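Side-chain contacts in hydrogenase expression/formation protein HypE (PDB 2Z1U), which binds ATP and magnesium and serves hydrogenase maturation, probably in the ATP-dependent making of the cyanide ligands of the nickel-iron centre: residues V217-T222 against L230-G235; L10-G15 against S19-S24. One frame throughout, in Å; residues are numbered along the deposited sequence.

Interaction 1 of 2, residues V217-T222 against L230-G235; sequences VLRDPT and LNEIAG. With MG (magnesium ion), chain C; ATP (adenosine-5'-triphosphate), chain D.
Arg219 and Glu232 join strand 217-219 to helix 225-237 by a salt bridge, within the AIR synthase-related (PurM-like) C-terminal domain, where this strand edges a mixed sheet. NH1 of Arg219 lies 3.0 Å from OE2 of Glu232. The bond is bent, with an N-H...O angle of 136°: NH1 meets OE2 from above the carboxylate plane, OE2 is tilted from the guanidinium plane, and the side chains cross at about a right angle. Both groups also reach the second subunit, Glu232 OE1 bonding to its His20 and Arg219 NE pairing with OD1 of its Asp41. Since OD2 of that aspartate binds the magnesium ion, Arg219 is a second-shell residue that probably helps place a metal ligand. A long, many-donor arginine suits a place where carboxylates of both chains converge.

Just past the strand, Asp220 supplies a compact carboxylate to the nucleotide site, and its OD1 binds the magnesium ion at 1.9 Å. The metal is also bound by ATP O2B at 2.0 Å, by a water, and by Asp81. Thr222, closing the inverse gamma turn centred on Pro221, donates from OG1 to the gamma-phosphate O3G of ATP at 2.6 Å.

Away from the metal, strand and helix meet through apolar side chains. Branched Val217 and Ile233 meet tip to tip, CG1 of Val217 lying 3.9 Å from CG1 of Ile233, and both also touch Ile277 of the adjoining strand. Ile233 continues beneath the arginine: its CG1 lies over one guanidinium face, and its CD1 comes within 4.1 Å of Arg219 CB.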
loop_
_atom_site.group_PDB
_atom_site.type_symbol
_atom_site.label_atom_id
_atom_site.label_comp_id
_atom_site.label_asym_id
_atom_site.label_seq_id
_atom_site.Cartn_x
_atom_site.Cartn_y
_atom_site.Cartn_z
ATOM N N VAL A 217 -22.969 -9.514 7.324
ATOM C CA VAL A 217 -21.535 -9.787 7.103
ATOM C C VAL A 217 -21.209 -10.103 5.647
ATOM O O VAL A 217 -21.928 -10.849 4.981
ATOM C CB VAL A 217 -20.985 -10.975 7.955
ATOM C CG1 VAL A 217 -19.442 -10.897 8.057
ATOM C CG2 VAL A 217 -21.604 -11.001 9.343
ATOM N N LEU A 218 -20.110 -9.525 5.170
ATOM C CA LEU A 218 -19.500 -9.912 3.906
ATOM C C LEU A 218 -18.034 -10.188 4.191
ATOM O O LEU A 218 -17.392 -9.434 4.929
ATOM C CB LEU A 218 -19.616 -8.784 2.856
ATOM C CG LEU A 218 -20.996 -8.302 2.390
ATOM C CD1 LEU A 218 -20.886 -6.975 1.597
ATOM C CD2 LEU A 218 -21.745 -9.362 1.573
ATOM N N ARG A 219 -17.506 -11.273 3.635
ATOM C CA ARG A 219 -16.062 -11.530 3.715
ATOM C C ARG A 219 -15.633 -12.400 2.538
ATOM O O ARG A 219 -16.394 -13.260 2.085
ATOM C CB ARG A 219 -15.660 -12.181 5.061
ATOM C CG ARG A 219 -14.136 -12.302 5.241
ATOM C CD ARG A 219 -13.724 -12.194 6.674
ATOM N NE ARG A 219 -14.034 -10.888 7.267
ATOM C CZ ARG A 219 -13.997 -10.654 8.580
ATOM N NH1 ARG A 219 -13.639 -11.626 9.414
ATOM N NH2 ARG A 219 -14.293 -9.453 9.067
ATOM N N ASP A 220 -14.397 -12.208 2.082
ATOM C CA ASP A 220 -13.864 -12.998 0.978
ATOM C C ASP A 220 -12.966 -14.108 1.536
ATOM O O ASP A 220 -12.001 -13.834 2.251
ATOM C CB ASP A 220 -13.105 -12.090 -0.006
ATOM C CG ASP A 220 -12.075 -11.257 0.673
ATOM O OD1 ASP A 220 -12.245 -10.912 1.866
ATOM O OD2 ASP A 220 -11.060 -10.964 0.037
ATOM N N PRO A 221 -13.322 -15.384 1.272
ATOM C CA PRO A 221 -12.501 -16.495 1.809
ATOM C C PRO A 221 -11.196 -16.691 1.044
ATOM O O PRO A 221 -11.091 -17.587 0.185
ATOM C CB PRO A 221 -13.420 -17.717 1.681
ATOM C CG PRO A 221 -14.329 -17.373 0.495
ATOM C CD PRO A 221 -14.482 -15.859 0.494
ATOM N N THR A 222 -10.219 -15.843 1.367
ATOM C CA THR A 222 -8.907 -15.873 0.747
ATOM C C THR A 222 -8.012 -16.823 1.547
ATOM O O THR A 222 -8.293 -18.007 1.576
ATOM C CB THR A 222 -8.303 -14.437 0.560
ATOM O OG1 THR A 222 -8.273 -13.734 1.811
ATOM C CG2 THR A 222 -9.126 -13.646 -0.416
ATOM N N LEU A 230 -15.134 -18.364 8.161
ATOM C CA LEU A 230 -16.276 -18.675 9.037
ATOM C C LEU A 230 -15.877 -18.669 10.521
ATOM O O LEU A 230 -16.672 -18.285 11.384
ATOM C CB LEU A 230 -16.944 -20.011 8.669
ATOM C CG LEU A 230 -17.643 -20.045 7.301
ATOM C CD1 LEU A 230 -18.179 -21.441 7.039
ATOM C CD2 LEU A 230 -18.739 -18.988 7.190
ATOM N N ASN A 231 -14.665 -19.120 10.818
ATOM C CA ASN A 231 -14.153 -19.092 12.201
ATOM C C ASN A 231 -13.943 -17.647 12.676
ATOM O O ASN A 231 -14.236 -17.316 13.836
ATOM C CB ASN A 231 -12.835 -19.847 12.295
ATOM C CG ASN A 231 -13.025 -21.298 12.583
ATOM O OD1 ASN A 231 -13.043 -22.122 11.671
ATOM N ND2 ASN A 231 -13.201 -21.626 13.847
ATOM N N GLU A 232 -13.441 -16.793 11.770
ATOM C CA GLU A 232 -13.253 -15.370 12.072
ATOM C C GLU A 232 -14.589 -14.739 12.414
ATOM O O GLU A 232 -14.731 -14.093 13.449
ATOM C CB GLU A 232 -12.635 -14.615 10.890
ATOM C CG GLU A 232 -11.241 -15.052 10.540
ATOM C CD GLU A 232 -10.724 -14.308 9.319
ATOM O OE1 GLU A 232 -9.506 -14.345 9.074
ATOM O OE2 GLU A 232 -11.523 -13.647 8.646
ATOM N N ILE A 233 -15.576 -14.968 11.555
ATOM C CA ILE A 233 -16.894 -14.378 11.728
ATOM C C ILE A 233 -17.552 -14.941 12.997
ATOM O O ILE A 233 -18.041 -14.180 13.834
ATOM C CB ILE A 233 -17.774 -14.607 10.489
ATOM C CG1 ILE A 233 -17.225 -13.823 9.280
ATOM C CG2 ILE A 233 -19.238 -14.323 10.814
ATOM C CD1 ILE A 233 -17.631 -14.408 7.910
ATOM N N ALA A 234 -17.565 -16.263 13.149
ATOM C CA ALA A 234 -18.093 -16.856 14.381
ATOM C C ALA A 234 -17.446 -16.251 15.640
ATOM O O ALA A 234 -18.146 -15.941 16.609
ATOM C CB ALA A 234 -17.961 -18.379 14.355
ATOM N N GLY A 235 -16.124 -16.074 15.617
ATOM C CA GLY A 235 -15.389 -15.474 16.730
ATOM C C GLY A 235 -15.714 -14.008 16.991
ATOM O O GLY A 235 -15.955 -13.619 18.133
HETATM MG MG MG C . -10.796 -10.124 2.785
HETATM P PG ATP D . -5.943 -11.887 2.922
HETATM O O1G ATP D . -4.728 -10.964 3.135
HETATM O O2G ATP D . -5.667 -13.285 3.383
HETATM O O3G ATP D . -6.557 -11.809 1.532
HETATM P PB ATP D . -7.739 -10.030 4.268
HETATM O O1B ATP D . -6.826 -9.007 3.562
HETATM O O2B ATP D . -9.219 -9.906 4.074
HETATM O O3B ATP D . -7.150 -11.477 3.911
HETATM P PA ATP D . -6.058 -10.039 6.568
HETATM O O1A ATP D . -5.963 -11.488 7.037
HETATM O O2A ATP D . -4.896 -9.631 5.708
HETATM O O3A ATP D . -7.515 -9.830 5.849
HETATM O "O5'" ATP D . -6.269 -9.045 7.768
HETATM C "C5'" ATP D . -7.085 -9.374 8.902
HETATM C "C4'" ATP D . -7.182 -8.124 9.750
HETATM O "O4'" ATP D . -5.869 -7.890 10.297
HETATM C "C3'" ATP D . -7.547 -6.890 8.941
HETATM O "O3'" ATP D . -8.416 -6.069 9.746
HETATM C "C2'" ATP D . -6.220 -6.156 8.725
HETATM O "O2'" ATP D . -6.439 -4.744 8.687
HETATM C "C1'" ATP D . -5.395 -6.570 9.960
HETATM N N9 ATP D . -3.935 -6.666 9.694
HETATM C C8 ATP D . -3.286 -7.638 9.036
HETATM N N7 ATP D . -1.956 -7.388 9.014
HETATM C C5 ATP D . -1.785 -6.209 9.641
HETATM C C6 ATP D . -0.629 -5.340 9.967
HETATM N N6 ATP D . 0.609 -5.702 9.566
HETATM N N1 ATP D . -0.869 -4.220 10.641
HETATM C C2 ATP D . -2.092 -3.823 11.041
HETATM N N3 ATP D . -3.183 -4.583 10.783
HETATM C C4 ATP D . -3.069 -5.753 10.103
HETATM O O HOH W 1 -10.508 -12.306 3.979
#

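Interaction 2 of 2, residues L10-G15 against S19-S24; sequences LDYGSG and SHRLIS. With ATP (adenosine-5'-triphosphate), chain B.
Ser19, in the first turn of helix 17-31, ties the 3-10 turn at 10-13 to the helix through one hydroxyl. Its OG donates to Tyr12 O at 2.7 Å, from above the carbonyl plane (79° out of it), and accepts from Gly15 N at 3.0 Å. A small side chain that both gives and takes a hydrogen bond suits this spot, and water 2 bridges Tyr12 O and Ser19 O. Gly15 has a positive phi of 89°, where a beta carbon would press on the preceding carbonyl oxygen.

At His20 the end of the imidazole swings back to the loop, bringing CE1 to 3.0 Å from Gly15 O; its two nitrogens bond to Gly16 O (ND1) and Glu232 of the second subunit (NE2). Exposed Arg21, bent at chi3 (51°), brings its guanidinium edge to the tyrosine hydroxyl, NH1 lying 3.6 Å from Tyr12 OH.

Leu22 faces the loop, its CG 3.8 Å from CD2 of Tyr12, whose long flat ring thus spans from buried leucine to exposed arginine. Ile23 meets the nucleotide, CD1 lying 3.2 Å from C8 of ATP and also touching the ribose. The contact flanks the ATP site: branched Leu22 fills the buried side, close to ATP-binding Thr130, and packs on Met104 and Leu107 of helix 104-121, so helix 17-31 sits between the loop, that helix and the nucleotide.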
loop_
_atom_site.group_PDB
_atom_site.type_symbol
_atom_site.label_atom_id
_atom_site.label_comp_id
_atom_site.label_asym_id
_atom_site.label_seq_id
_atom_site.Cartn_x
_atom_site.Cartn_y
_atom_site.Cartn_z
ATOM N N LEU A 10 18.502 -1.767 -12.647
ATOM C CA LEU A 10 18.446 -1.037 -11.381
ATOM C C LEU A 10 18.079 0.428 -11.588
ATOM O O LEU A 10 17.350 0.995 -10.786
ATOM C CB LEU A 10 19.765 -1.147 -10.618
ATOM C CG LEU A 10 19.886 -2.257 -9.569
ATOM C CD1 LEU A 10 21.193 -2.095 -8.796
ATOM C CD2 LEU A 10 18.680 -2.280 -8.600
ATOM N N ASP A 11 18.575 1.020 -12.679
ATOM C CA ASP A 11 18.294 2.418 -13.052
ATOM C C ASP A 11 16.834 2.836 -12.914
ATOM O O ASP A 11 16.551 3.998 -12.618
ATOM C CB ASP A 11 18.707 2.688 -14.505
ATOM C CG ASP A 11 20.096 2.173 -14.836
ATOM O OD1 ASP A 11 20.813 2.889 -15.565
ATOM O OD2 ASP A 11 20.465 1.054 -14.399
ATOM N N TYR A 12 15.914 1.899 -13.155
ATOM C CA TYR A 12 14.477 2.183 -13.099
ATOM C C TYR A 12 13.965 2.404 -11.680
ATOM O O TYR A 12 12.829 2.854 -11.499
ATOM C CB TYR A 12 13.664 1.089 -13.805
ATOM C CG TYR A 12 13.774 1.137 -15.320
ATOM C CD1 TYR A 12 14.313 0.066 -16.034
ATOM C CD2 TYR A 12 13.339 2.255 -16.038
ATOM C CE1 TYR A 12 14.421 0.101 -17.430
ATOM C CE2 TYR A 12 13.451 2.302 -17.445
ATOM C CZ TYR A 12 13.984 1.221 -18.121
ATOM O OH TYR A 12 14.094 1.269 -19.498
ATOM N N GLY A 13 14.798 2.102 -10.684
ATOM C CA GLY A 13 14.445 2.327 -9.280
ATOM C C GLY A 13 15.216 3.433 -8.576
ATOM O O GLY A 13 15.047 3.644 -7.363
ATOM N N SER A 14 16.046 4.148 -9.336
ATOM C CA SER A 14 16.939 5.177 -8.787
ATOM C C SER A 14 16.242 6.520 -8.580
ATOM O O SER A 14 16.748 7.375 -7.859
ATOM C CB SER A 14 18.162 5.364 -9.685
ATOM O OG SER A 14 17.817 6.116 -10.833
ATOM N N GLY A 15 15.092 6.700 -9.227
ATOM C CA GLY A 15 14.325 7.934 -9.124
ATOM C C GLY A 15 14.700 9.001 -10.137
ATOM O O GLY A 15 14.229 10.135 -10.035
ATOM N N SER A 19 13.503 6.196 -14.450
ATOM C CA SER A 19 12.376 6.011 -13.526
ATOM C C SER A 19 11.138 6.752 -14.022
ATOM O O SER A 19 10.063 6.160 -14.139
ATOM C CB SER A 19 12.721 6.488 -12.102
ATOM O OG SER A 19 13.356 5.471 -11.345
ATOM N N HIS A 20 11.302 8.043 -14.319
ATOM C CA HIS A 20 10.191 8.882 -14.759
ATOM C C HIS A 20 9.627 8.405 -16.102
ATOM O O HIS A 20 8.419 8.467 -16.325
ATOM C CB HIS A 20 10.602 10.364 -14.810
ATOM C CG HIS A 20 10.953 10.937 -13.471
ATOM N ND1 HIS A 20 12.239 10.946 -12.976
ATOM C CD2 HIS A 20 10.182 11.499 -12.508
ATOM C CE1 HIS A 20 12.248 11.491 -11.773
ATOM N NE2 HIS A 20 11.014 11.844 -11.470
ATOM N N ARG A 21 10.503 7.919 -16.979
ATOM C CA ARG A 21 10.095 7.332 -18.261
ATOM C C ARG A 21 9.212 6.084 -18.075
ATOM O O ARG A 21 8.140 5.969 -18.679
ATOM C CB ARG A 21 11.338 6.999 -19.090
ATOM C CG ARG A 21 11.061 6.720 -20.549
ATOM C CD ARG A 21 12.275 7.024 -21.465
ATOM N NE ARG A 21 13.545 6.419 -21.034
ATOM C CZ ARG A 21 13.797 5.108 -20.970
ATOM N NH1 ARG A 21 12.861 4.209 -21.272
ATOM N NH2 ARG A 21 14.994 4.689 -20.572
ATOM N N LEU A 22 9.659 5.157 -17.232
ATOM C CA LEU A 22 8.872 3.960 -16.921
ATOM C C LEU A 22 7.480 4.359 -16.418
ATOM O O LEU A 22 6.478 3.834 -16.885
ATOM C CB LEU A 22 9.568 3.125 -15.852
ATOM C CG LEU A 22 9.583 1.592 -15.848
ATOM C CD1 LEU A 22 9.611 1.108 -14.429
ATOM C CD2 LEU A 22 8.470 0.896 -16.652
ATOM N N ILE A 23 7.436 5.298 -15.469
ATOM C CA ILE A 23 6.180 5.764 -14.883
ATOM C C ILE A 23 5.250 6.359 -15.953
ATOM O O ILE A 23 4.099 5.948 -16.053
ATOM C CB ILE A 23 6.419 6.763 -13.721
ATOM C CG1 ILE A 23 7.021 6.041 -12.512
ATOM C CG2 ILE A 23 5.119 7.461 -13.327
ATOM C CD1 ILE A 23 7.539 7.000 -11.419
ATOM N N SER A 24 5.742 7.304 -16.761
ATOM C CA SER A 24 4.900 7.892 -17.814
ATOM C C SER A 24 4.553 6.943 -18.955
ATOM O O SER A 24 3.398 6.865 -19.370
ATOM C CB SER A 24 5.486 9.207 -18.362
ATOM O OG SER A 24 5.319 10.238 -17.382
HETATM P PG ATP B . 10.116 8.362 -3.592
HETATM O O1G ATP B . 9.362 7.050 -3.879
HETATM O O2G ATP B . 11.430 8.418 -4.309
HETATM O O3G ATP B . 10.205 8.728 -2.118
HETATM P PB ATP B . 7.795 9.983 -4.277
HETATM O O1B ATP B . 7.067 8.803 -3.601
HETATM O O2B ATP B . 7.488 11.368 -3.795
HETATM O O3B ATP B . 9.354 9.616 -4.265
HETATM P PA ATP B . 7.630 8.711 -6.821
HETATM O O1A ATP B . 8.965 8.952 -7.520
HETATM O O2A ATP B . 7.567 7.374 -6.136
HETATM O O3A ATP B . 7.341 9.976 -5.821
HETATM O "O5'" ATP B . 6.412 8.925 -7.791
HETATM C "C5'" ATP B . 6.400 9.953 -8.791
HETATM C "C4'" ATP B . 5.014 9.956 -9.401
HETATM O "O4'" ATP B . 4.882 8.724 -10.138
HETATM C "C3'" ATP B . 3.910 9.963 -8.357
HETATM O "O3'" ATP B . 2.833 10.784 -8.848
HETATM C "C2'" ATP B . 3.435 8.508 -8.277
HETATM O "O2'" ATP B . 2.039 8.461 -7.980
HETATM C "C1'" ATP B . 3.733 7.974 -9.693
HETATM N N9 ATP B . 4.095 6.531 -9.719
HETATM C C8 ATP B . 5.258 5.972 -9.353
HETATM N N7 ATP B . 5.218 4.632 -9.538
HETATM C C5 ATP B . 3.983 4.352 -9.993
HETATM C C6 ATP B . 3.252 3.125 -10.389
HETATM N N6 ATP B . 3.863 1.924 -10.284
HETATM N N1 ATP B . 2.004 3.261 -10.822
HETATM C C2 ATP B . 1.361 4.441 -10.924
HETATM N N3 ATP B . 1.983 5.597 -10.589
HETATM C C4 ATP B . 3.262 5.589 -10.133
HETATM O O HOH W 2 10.019 3.976 -11.984
#

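How the interactions relate
Within one chain the two interactions lie on opposite sides of its centre, with centres about 40 Å apart and nearest atoms about 28 Å apart, and they do not touch. Dimerisation brings them together. Each ATP site is built from both subunits: 217-222 of one holds the metal and phosphate end, while helix 17-31 of the other lies along the base and ribose. A hydrogen bond between His20 and Glu232 of partner subunits links interaction 2 of one chain directly to interaction 1 of the other. Gly13 O also accepts a hydrogen bond from the ATP-binding Arg223 of the second subunit.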